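Cytokinesis protein 2 (Saccharomyces cerevisiae, PDB 4WPE) takes part in cytokinesis, forming rings with the septins and then the medial actin ring, and binds phospholipids, probably through its F-BAR domain. Local coordinates at residues A[88-102]-A[240-254]. Sequence-based numbering, arbitrary orientation.
Sequences VEKARAQSHSKQSEI and SSMETYILEQTKMDM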
ATOM      1  N   VAL A  88      -5.990  13.727   4.067  1.00 68.71           N
ATOM      2  CA  VAL A  88      -5.536  12.529   4.763  1.00 66.85           C
ATOM      3  C   VAL A  88      -4.833  11.577   3.802  1.00 63.75           C
ATOM      4  O   VAL A  88      -3.757  11.059   4.099  1.00 62.34           O
ATOM      5  CB  VAL A  88      -6.710  11.792   5.448  1.00 70.38           C
ATOM      6  CG1 VAL A  88      -6.371  10.325   5.687  1.00 77.07           C
ATOM      7  CG2 VAL A  88      -7.091  12.485   6.748  1.00 70.30           C
ATOM      8  N   GLU A  89      -5.438  11.369   2.637  1.00 64.00           N
ATOM      9  CA  GLU A  89      -4.929  10.394   1.679  1.00 62.18           C
ATOM     10  C   GLU A  89      -3.646  10.847   0.988  1.00 57.55           C
ATOM     11  O   GLU A  89      -2.792  10.021   0.677  1.00 64.91           O
ATOM     12  CB  GLU A  89      -6.000  10.073   0.633  1.00 66.35           C
ATOM     13  CG  GLU A  89      -7.172   9.265   1.178  1.00 72.94           C
ATOM     14  CD  GLU A  89      -6.765   7.873   1.633  1.00 81.16           C
ATOM     15  OE1 GLU A  89      -6.641   6.978   0.770  1.00 84.12           O
ATOM     16  OE2 GLU A  89      -6.568   7.674   2.851  1.00 84.51           O
ATOM     17  N   LYS A  90      -3.496  12.146   0.746  1.00 62.20           N
ATOM     18  CA  LYS A  90      -2.264  12.627   0.128  1.00 69.70           C
ATOM     19  C   LYS A  90      -1.131  12.629   1.154  1.00 65.26           C
ATOM     20  O   LYS A  90       0.045  12.613   0.790  1.00 67.70           O
ATOM     21  CB  LYS A  90      -2.445  14.023  -0.478  1.00 72.17           C
ATOM     22  CG  LYS A  90      -2.999  15.062   0.467  1.00 80.78           C
ATOM     23  CD  LYS A  90      -2.924  16.453  -0.141  1.00 91.03           C
ATOM     24  CE  LYS A  90      -3.672  16.527  -1.463  1.00 91.68           C
ATOM     25  NZ  LYS A  90      -3.539  17.869  -2.098  1.00 87.58           N
ATOM     26  N   ALA A  91      -1.490  12.637   2.436  1.00 61.38           N
ATOM     27  CA  ALA A  91      -0.506  12.507   3.505  1.00 60.15           C
ATOM     28  C   ALA A  91       0.056  11.087   3.548  1.00 63.24           C
ATOM     29  O   ALA A  91       1.258  10.893   3.739  1.00 68.13           O
ATOM     30  CB  ALA A  91      -1.118  12.877   4.846  1.00 45.31           C
ATOM     31  N   ARG A  92      -0.819  10.100   3.374  1.00 58.95           N
ATOM     32  CA  ARG A  92      -0.390   8.707   3.290  1.00 55.39           C
ATOM     33  C   ARG A  92       0.509   8.503   2.079  1.00 60.69           C
ATOM     34  O   ARG A  92       1.547   7.847   2.170  1.00 72.54           O
ATOM     35  CB  ARG A  92      -1.588   7.760   3.209  1.00 45.90           C
ATOM     36  CG  ARG A  92      -2.468   7.751   4.445  1.00 49.46           C
ATOM     37  CD  ARG A  92      -3.313   6.483   4.520  1.00 55.46           C
ATOM     38  NE  ARG A  92      -4.131   6.269   3.330  1.00 62.90           N
ATOM     39  CZ  ARG A  92      -3.881   5.351   2.399  1.00 67.51           C
ATOM     40  NH1 ARG A  92      -2.827   4.554   2.511  1.00 64.14           N
ATOM     41  NH2 ARG A  92      -4.688   5.229   1.354  1.00 70.35           N
ATOM     42  N   ALA A  93       0.093   9.069   0.950  1.00 56.42           N
ATOM     43  CA  ALA A  93       0.863   8.986  -0.286  1.00 60.03           C
ATOM     44  C   ALA A  93       2.292   9.481  -0.074  1.00 64.05           C
ATOM     45  O   ALA A  93       3.250   8.792  -0.422  1.00 63.20           O
ATOM     46  CB  ALA A  93       0.178   9.781  -1.389  1.00 52.24           C
ATOM     47  N   GLN A  94       2.430  10.666   0.515  1.00 57.51           N
ATOM     48  CA  GLN A  94       3.743  11.223   0.814  1.00 58.09           C
ATOM     49  C   GLN A  94       4.508  10.338   1.798  1.00 62.65           C
ATOM     50  O   GLN A  94       5.732  10.221   1.723  1.00 60.68           O
ATOM     51  CB  GLN A  94       3.611  12.641   1.377  1.00 52.63           C
ATOM     52  N   SER A  95       3.779   9.708   2.713  1.00 59.61           N
ATOM     53  CA  SER A  95       4.396   8.884   3.745  1.00 56.76           C
ATOM     54  C   SER A  95       4.935   7.581   3.167  1.00 61.19           C
ATOM     55  O   SER A  95       6.015   7.120   3.544  1.00 54.22           O
ATOM     56  CB  SER A  95       3.395   8.590   4.861  1.00 64.05           C
ATOM     57  OG  SER A  95       3.986   7.788   5.867  1.00 72.91           O
ATOM     58  N   HIS A  96       4.175   6.984   2.255  1.00 64.74           N
ATOM     59  CA  HIS A  96       4.623   5.774   1.577  1.00 60.44           C
ATOM     60  C   HIS A  96       5.754   6.098   0.611  1.00 65.23           C
ATOM     61  O   HIS A  96       6.666   5.294   0.418  1.00 68.88           O
ATOM     62  CB  HIS A  96       3.468   5.104   0.833  1.00 55.10           C
ATOM     63  CG  HIS A  96       2.519   4.364   1.726  1.00 62.00           C
ATOM     64  ND1 HIS A  96       2.418   2.993   1.727  1.00 61.49           N
ATOM     65  CD2 HIS A  96       1.626   4.812   2.641  1.00 67.11           C
ATOM     66  CE1 HIS A  96       1.500   2.621   2.607  1.00 64.27           C
ATOM     67  NE2 HIS A  96       1.009   3.705   3.174  1.00 65.44           N
ATOM     68  N   SER A  97       5.689   7.279   0.005  1.00 67.04           N
ATOM     69  CA  SER A  97       6.724   7.711  -0.925  1.00 63.44           C
ATOM     70  C   SER A  97       8.044   7.912  -0.201  1.00 65.50           C
ATOM     71  O   SER A  97       9.098   7.504  -0.689  1.00 69.41           O
ATOM     72  CB  SER A  97       6.316   8.999  -1.637  1.00 57.98           C
ATOM     73  OG  SER A  97       7.319   9.398  -2.551  1.00 63.97           O
ATOM     74  N   LYS A  98       7.981   8.541   0.968  1.00 62.22           N
ATOM     75  CA  LYS A  98       9.169   8.751   1.784  1.00 63.90           C
ATOM     76  C   LYS A  98       9.711   7.415   2.283  1.00 61.24           C
ATOM     77  O   LYS A  98      10.923   7.203   2.333  1.00 59.55           O
ATOM     78  CB  LYS A  98       8.856   9.680   2.960  1.00 68.99           C
ATOM     79  CG  LYS A  98       9.950   9.746   4.007  1.00 76.61           C
ATOM     80  CD  LYS A  98       9.477  10.460   5.265  1.00 86.16           C
ATOM     81  CE  LYS A  98      10.537  10.393   6.358  1.00 99.46           C
ATOM     82  NZ  LYS A  98      10.142  11.177   7.562  1.00105.46           N
ATOM     83  N   GLN A  99       8.803   6.511   2.638  1.00 68.61           N
ATOM     84  CA  GLN A  99       9.176   5.169   3.072  1.00 63.64           C
ATOM     85  C   GLN A  99       9.879   4.415   1.950  1.00 62.22           C
ATOM     86  O   GLN A  99      10.847   3.690   2.185  1.00 61.67           O
ATOM     87  CB  GLN A  99       7.941   4.394   3.534  1.00 63.97           C
ATOM     88  CG  GLN A  99       8.249   3.148   4.351  1.00 72.45           C
ATOM     89  CD  GLN A  99       7.083   2.176   4.385  1.00 79.56           C
ATOM     90  OE1 GLN A  99       6.878   1.399   3.451  1.00 82.20           O
ATOM     91  NE2 GLN A  99       6.301   2.227   5.456  1.00 79.55           N
ATOM     92  N   SER A 100       9.385   4.596   0.729  1.00 56.11           N
ATOM     93  CA  SER A 100       9.963   3.957  -0.448  1.00 60.30           C
ATOM     94  C   SER A 100      11.414   4.368  -0.658  1.00 70.85           C
ATOM     95  O   SER A 100      12.275   3.528  -0.914  1.00 73.20           O
ATOM     96  CB  SER A 100       9.145   4.294  -1.695  1.00 61.22           C
ATOM     97  OG  SER A 100       9.768   3.794  -2.865  1.00 61.68           O
ATOM     98  N   GLU A 101      11.680   5.665  -0.546  1.00 73.28           N
ATOM     99  CA  GLU A 101      13.023   6.187  -0.767  1.00 68.59           C
ATOM    100  C   GLU A 101      14.004   5.704   0.303  1.00 67.62           C
ATOM    101  O   GLU A 101      15.150   5.385  -0.005  1.00 54.35           O
ATOM    102  CB  GLU A 101      12.995   7.718  -0.821  1.00 63.34           C
ATOM    103  CG  GLU A 101      11.994   8.267  -1.833  1.00 80.10           C
ATOM    104  CD  GLU A 101      11.900   9.784  -1.819  1.00 94.10           C
ATOM    105  OE1 GLU A 101      12.342  10.402  -0.826  1.00100.49           O
ATOM    106  OE2 GLU A 101      11.372  10.357  -2.798  1.00 91.91           O
ATOM    107  N   ILE A 102      13.558   5.643   1.555  1.00 67.14           N
ATOM    108  CA  ILE A 102      14.399   5.120   2.630  1.00 61.80           C
ATOM    109  C   ILE A 102      14.776   3.672   2.339  1.00 70.16           C
ATOM    110  O   ILE A 102      15.908   3.245   2.574  1.00 76.11           O
ATOM    111  CB  ILE A 102      13.698   5.192   4.000  1.00 61.08           C
ATOM    112  CG1 ILE A 102      13.476   6.644   4.418  1.00 62.92           C
ATOM    113  CG2 ILE A 102      14.515   4.471   5.065  1.00 61.07           C
ATOM    114  CD1 ILE A 102      12.698   6.786   5.709  1.00 62.47           C
ATOM    115  N   SER A 240      10.912   2.414  10.050  1.00 67.19           N
ATOM    116  CA  SER A 240      10.434   3.226   8.936  1.00 65.89           C
ATOM    117  C   SER A 240       8.998   2.868   8.578  1.00 67.29           C
ATOM    118  O   SER A 240       8.175   3.745   8.323  1.00 75.99           O
ATOM    119  CB  SER A 240      11.336   3.049   7.714  1.00 70.24           C
ATOM    120  OG  SER A 240      12.550   3.764   7.871  1.00 85.11           O
ATOM    121  N   SER A 241       8.708   1.573   8.563  1.00 63.99           N
ATOM    122  CA  SER A 241       7.359   1.098   8.297  1.00 58.14           C
ATOM    123  C   SER A 241       6.433   1.497   9.440  1.00 62.80           C
ATOM    124  O   SER A 241       5.304   1.932   9.216  1.00 68.34           O
ATOM    125  CB  SER A 241       7.350  -0.416   8.104  1.00 65.36           C
ATOM    126  OG  SER A 241       8.165  -0.791   7.006  1.00 67.59           O
HETATM  127  N   MSE A 242       6.931   1.360  10.666  1.00 65.87           N
HETATM  128  CA  MSE A 242       6.170   1.706  11.862  1.00 63.29           C
HETATM  129  C   MSE A 242       5.721   3.162  11.850  1.00 63.67           C
HETATM  130  O   MSE A 242       4.602   3.478  12.250  1.00 74.10           O
HETATM  131  CB  MSE A 242       7.000   1.441  13.120  1.00 70.43           C
HETATM  132  CG  MSE A 242       6.279   1.773  14.411  1.00 77.06           C
HETATM  133 SE   MSE A 242       4.733   0.624  14.690  1.00111.00          SE
HETATM  134  CE  MSE A 242       5.643  -0.893  15.510  1.00124.12           C
ATOM    135  N   GLU A 243       6.602   4.044  11.393  1.00 63.48           N
ATOM    136  CA  GLU A 243       6.307   5.470  11.373  1.00 63.51           C
ATOM    137  C   GLU A 243       5.127   5.762  10.459  1.00 64.01           C
ATOM    138  O   GLU A 243       4.309   6.633  10.753  1.00 71.76           O
ATOM    139  CB  GLU A 243       7.536   6.267  10.934  1.00 72.91           C
ATOM    140  CG  GLU A 243       8.543   6.501  12.051  1.00 89.94           C
ATOM    141  CD  GLU A 243       9.847   7.089  11.549  1.00105.10           C
ATOM    142  OE1 GLU A 243      10.171   6.889  10.359  1.00110.27           O
ATOM    143  OE2 GLU A 243      10.547   7.753  12.343  1.00108.79           O
ATOM    144  N   THR A 244       5.033   5.019   9.362  1.00 55.21           N
ATOM    145  CA  THR A 244       3.917   5.177   8.439  1.00 58.66           C
ATOM    146  C   THR A 244       2.600   4.738   9.068  1.00 57.38           C
ATOM    147  O   THR A 244       1.617   5.476   9.047  1.00 70.83           O
ATOM    148  CB  THR A 244       4.134   4.376   7.150  1.00 57.51           C
ATOM    149  OG1 THR A 244       5.355   4.795   6.529  1.00 48.38           O
ATOM    150  CG2 THR A 244       2.974   4.597   6.188  1.00 43.16           C
ATOM    151  N   TYR A 245       2.592   3.535   9.630  1.00 57.84           N
ATOM    152  CA  TYR A 245       1.384   2.955  10.207  1.00 58.03           C
ATOM    153  C   TYR A 245       0.855   3.799  11.365  1.00 65.42           C
ATOM    154  O   TYR A 245      -0.354   3.934  11.545  1.00 71.46           O
ATOM    155  CB  TYR A 245       1.656   1.522  10.677  1.00 49.63           C
ATOM    156  CG  TYR A 245       2.274   0.632   9.615  1.00 48.26           C
ATOM    157  CD1 TYR A 245       1.933   0.773   8.276  1.00 45.85           C
ATOM    158  CD2 TYR A 245       3.208  -0.343   9.953  1.00 57.21           C
ATOM    159  CE1 TYR A 245       2.498  -0.037   7.301  1.00 43.45           C
ATOM    160  CE2 TYR A 245       3.780  -1.156   8.987  1.00 51.01           C
ATOM    161  CZ  TYR A 245       3.420  -0.998   7.663  1.00 51.33           C
ATOM    162  OH  TYR A 245       3.982  -1.800   6.697  1.00 54.38           O
ATOM    163  N   ILE A 246       1.766   4.370  12.145  1.00 66.33           N
ATOM    164  CA  ILE A 246       1.381   5.221  13.264  1.00 65.10           C
ATOM    165  C   ILE A 246       0.815   6.539  12.740  1.00 66.69           C
ATOM    166  O   ILE A 246      -0.134   7.088  13.303  1.00 74.20           O
ATOM    167  CB  ILE A 246       2.572   5.473  14.214  1.00 61.23           C
ATOM    168  CG1 ILE A 246       2.661   4.346  15.244  1.00 68.47           C
ATOM    169  CG2 ILE A 246       2.424   6.789  14.945  1.00 59.90           C
ATOM    170  CD1 ILE A 246       4.007   4.229  15.908  1.00 74.07           C
ATOM    171  N   LEU A 247       1.383   7.030  11.643  1.00 63.51           N
ATOM    172  CA  LEU A 247       0.872   8.232  10.994  1.00 62.33           C
ATOM    173  C   LEU A 247      -0.509   7.991  10.396  1.00 73.41           C
ATOM    174  O   LEU A 247      -1.424   8.796  10.582  1.00 81.31           O
ATOM    175  CB  LEU A 247       1.835   8.713   9.906  1.00 53.49           C
ATOM    176  CG  LEU A 247       1.306   9.778   8.940  1.00 54.28           C
ATOM    177  CD1 LEU A 247       2.357  10.849   8.705  1.00 49.00           C
ATOM    178  CD2 LEU A 247       0.883   9.156   7.612  1.00 58.84           C
ATOM    179  N   GLU A 248      -0.651   6.883   9.674  1.00 66.48           N
ATOM    180  CA  GLU A 248      -1.908   6.554   9.007  1.00 62.75           C
ATOM    181  C   GLU A 248      -3.045   6.405  10.009  1.00 63.16           C
ATOM    182  O   GLU A 248      -4.200   6.699   9.700  1.00 66.27           O
ATOM    183  CB  GLU A 248      -1.760   5.274   8.179  1.00 51.12           C
ATOM    184  CG  GLU A 248      -0.809   5.421   6.998  1.00 54.45           C
ATOM    185  CD  GLU A 248      -0.689   4.156   6.168  1.00 68.01           C
ATOM    186  OE1 GLU A 248      -0.011   3.202   6.615  1.00 71.67           O
ATOM    187  OE2 GLU A 248      -1.267   4.119   5.062  1.00 68.95           O
ATOM    188  N   GLN A 249      -2.713   5.956  11.215  1.00 62.82           N
ATOM    189  CA  GLN A 249      -3.708   5.837  12.269  1.00 72.08           C
ATOM    190  C   GLN A 249      -4.177   7.218  12.727  1.00 68.79           C
ATOM    191  O   GLN A 249      -5.369   7.446  12.921  1.00 72.95           O
ATOM    192  CB  GLN A 249      -3.150   5.035  13.448  1.00 77.08           C
ATOM    193  CG  GLN A 249      -4.030   5.056  14.689  1.00 88.39           C
ATOM    194  CD  GLN A 249      -3.524   4.135  15.781  1.00 99.20           C
ATOM    195  OE1 GLN A 249      -2.335   3.824  15.845  1.00101.40           O
ATOM    196  NE2 GLN A 249      -4.430   3.685  16.643  1.00104.45           N
ATOM    197  N   THR A 250      -3.231   8.138  12.879  1.00 65.67           N
ATOM    198  CA  THR A 250      -3.531   9.492  13.333  1.00 63.63           C
ATOM    199  C   THR A 250      -4.418  10.231  12.337  1.00 65.12           C
ATOM    200  O   THR A 250      -5.270  11.033  12.721  1.00 71.68           O
ATOM    201  CB  THR A 250      -2.236  10.300  13.558  1.00 63.72           C
ATOM    202  OG1 THR A 250      -1.354   9.563  14.413  1.00 68.22           O
ATOM    203  CG2 THR A 250      -2.540  11.643  14.202  1.00 67.15           C
ATOM    204  N   LYS A 251      -4.219   9.949  11.055  1.00 61.47           N
ATOM    205  CA  LYS A 251      -4.990  10.605  10.006  1.00 64.81           C
ATOM    206  C   LYS A 251      -6.419  10.075   9.942  1.00 69.41           C
ATOM    207  O   LYS A 251      -7.348  10.826   9.651  1.00 78.16           O
ATOM    208  CB  LYS A 251      -4.298  10.436   8.654  1.00 63.97           C
ATOM    209  CG  LYS A 251      -2.944  11.120   8.581  1.00 64.12           C
ATOM    210  CD  LYS A 251      -3.019  12.526   9.151  1.00 65.38           C
ATOM    211  CE  LYS A 251      -1.754  13.312   8.868  1.00 72.68           C
ATOM    212  NZ  LYS A 251      -1.788  14.644   9.533  1.00 82.16           N
HETATM  213  N   MSE A 252      -6.594   8.787  10.216  1.00 63.11           N
HETATM  214  CA  MSE A 252      -7.932   8.206  10.266  1.00 65.70           C
HETATM  215  C   MSE A 252      -8.633   8.600  11.561  1.00 69.88           C
HETATM  216  O   MSE A 252      -9.861   8.565  11.646  1.00 76.74           O
HETATM  217  CB  MSE A 252      -7.878   6.683  10.133  1.00 69.37           C
HETATM  218  CG  MSE A 252      -7.325   6.196   8.807  1.00 73.52           C
HETATM  219 SE   MSE A 252      -8.481   6.658   7.309  1.00 79.93          SE
HETATM  220  CE  MSE A 252      -7.355   6.049   5.835  1.00 71.10           C
ATOM    221  N   ASP A 253      -7.850   8.970  12.571  1.00 69.50           N
ATOM    222  CA  ASP A 253      -8.417   9.541  13.785  1.00 76.20           C
ATOM    223  C   ASP A 253      -9.035  10.891  13.450  1.00 80.33           C
ATOM    224  O   ASP A 253     -10.151  11.189  13.871  1.00 78.31           O
ATOM    225  CB  ASP A 253      -7.360   9.693  14.882  1.00 78.54           C
ATOM    226  CG  ASP A 253      -7.144   8.414  15.671  1.00 80.31           C
ATOM    227  OD1 ASP A 253      -8.099   7.616  15.798  1.00 76.56           O
ATOM    228  OD2 ASP A 253      -6.018   8.210  16.173  1.00 83.12           O
HETATM  229  N   MSE A 254      -8.304  11.697  12.684  1.00 84.32           N
HETATM  230  CA  MSE A 254      -8.795  12.993  12.223  1.00 88.23           C
HETATM  231  C   MSE A 254     -10.134  12.854  11.512  1.00 84.10           C
HETATM  232  O   MSE A 254     -11.092  13.565  11.822  1.00 81.03           O
HETATM  233  CB  MSE A 254      -7.791  13.655  11.275  1.00 91.88           C
HETATM  234  CG  MSE A 254      -6.538  14.200  11.927  1.00 97.88           C
HETATM  235 SE   MSE A 254      -5.870  15.749  10.947  1.00152.65          SE
HETATM  236  CE  MSE A 254      -5.748  14.960   9.170  1.00 93.57           C
TER
HETATM  237  O   HOH W   1       4.173  -0.511   4.140  1.00 56.77           O
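Glu248 OE2 is gripped by two donors from helix 88-102. Arg92 NH1 reaches Glu248 OE2 at 3.0 Å, nearly along the C-O bond, guanidinium and carboxylate close to coplanar, in a salt bridge. His96 NE2, also 3.0 Å from Glu248 OE2, comes from above the carboxylate, donating in its own ring plane; ring and carboxylate stand 76° apart. His96 ND1 bonds Glu51 of helix 37-71, so the ring is held at both nitrogens between two carboxylates, which would favour its protonated form. A bend at chi3 (-56°) turns the Arg92 guanidinium so that its NE and NH2 also hold Glu89 side-on, NH2 reaching Glu89 OE1 at 2.7 Å. Arg92 thus lies between two acids whose charges it probably helps to offset, together with His96 and Arg47 of the second subunit, which pairs with Glu89 across the dimer interface. With an alanine here, Glu248 would probably keep only His96 of its two donors, and both carboxylates would be freer to turn.

Gln99 NE2 makes a weak, bent bond to Thr244 OG1 (2.9 Å), while its OE1 is held by Arg47 of the same chain. Val88 CG1 rests on Lys251 CB at 3.6 Å. These antiparallel helices, axes 9.8 Å apart, belong to the long F-BAR helical bundle; polar bonds and methyl contacts share the seam, and pairing here probably leans on the buried Glu248 carboxylate finding its donors.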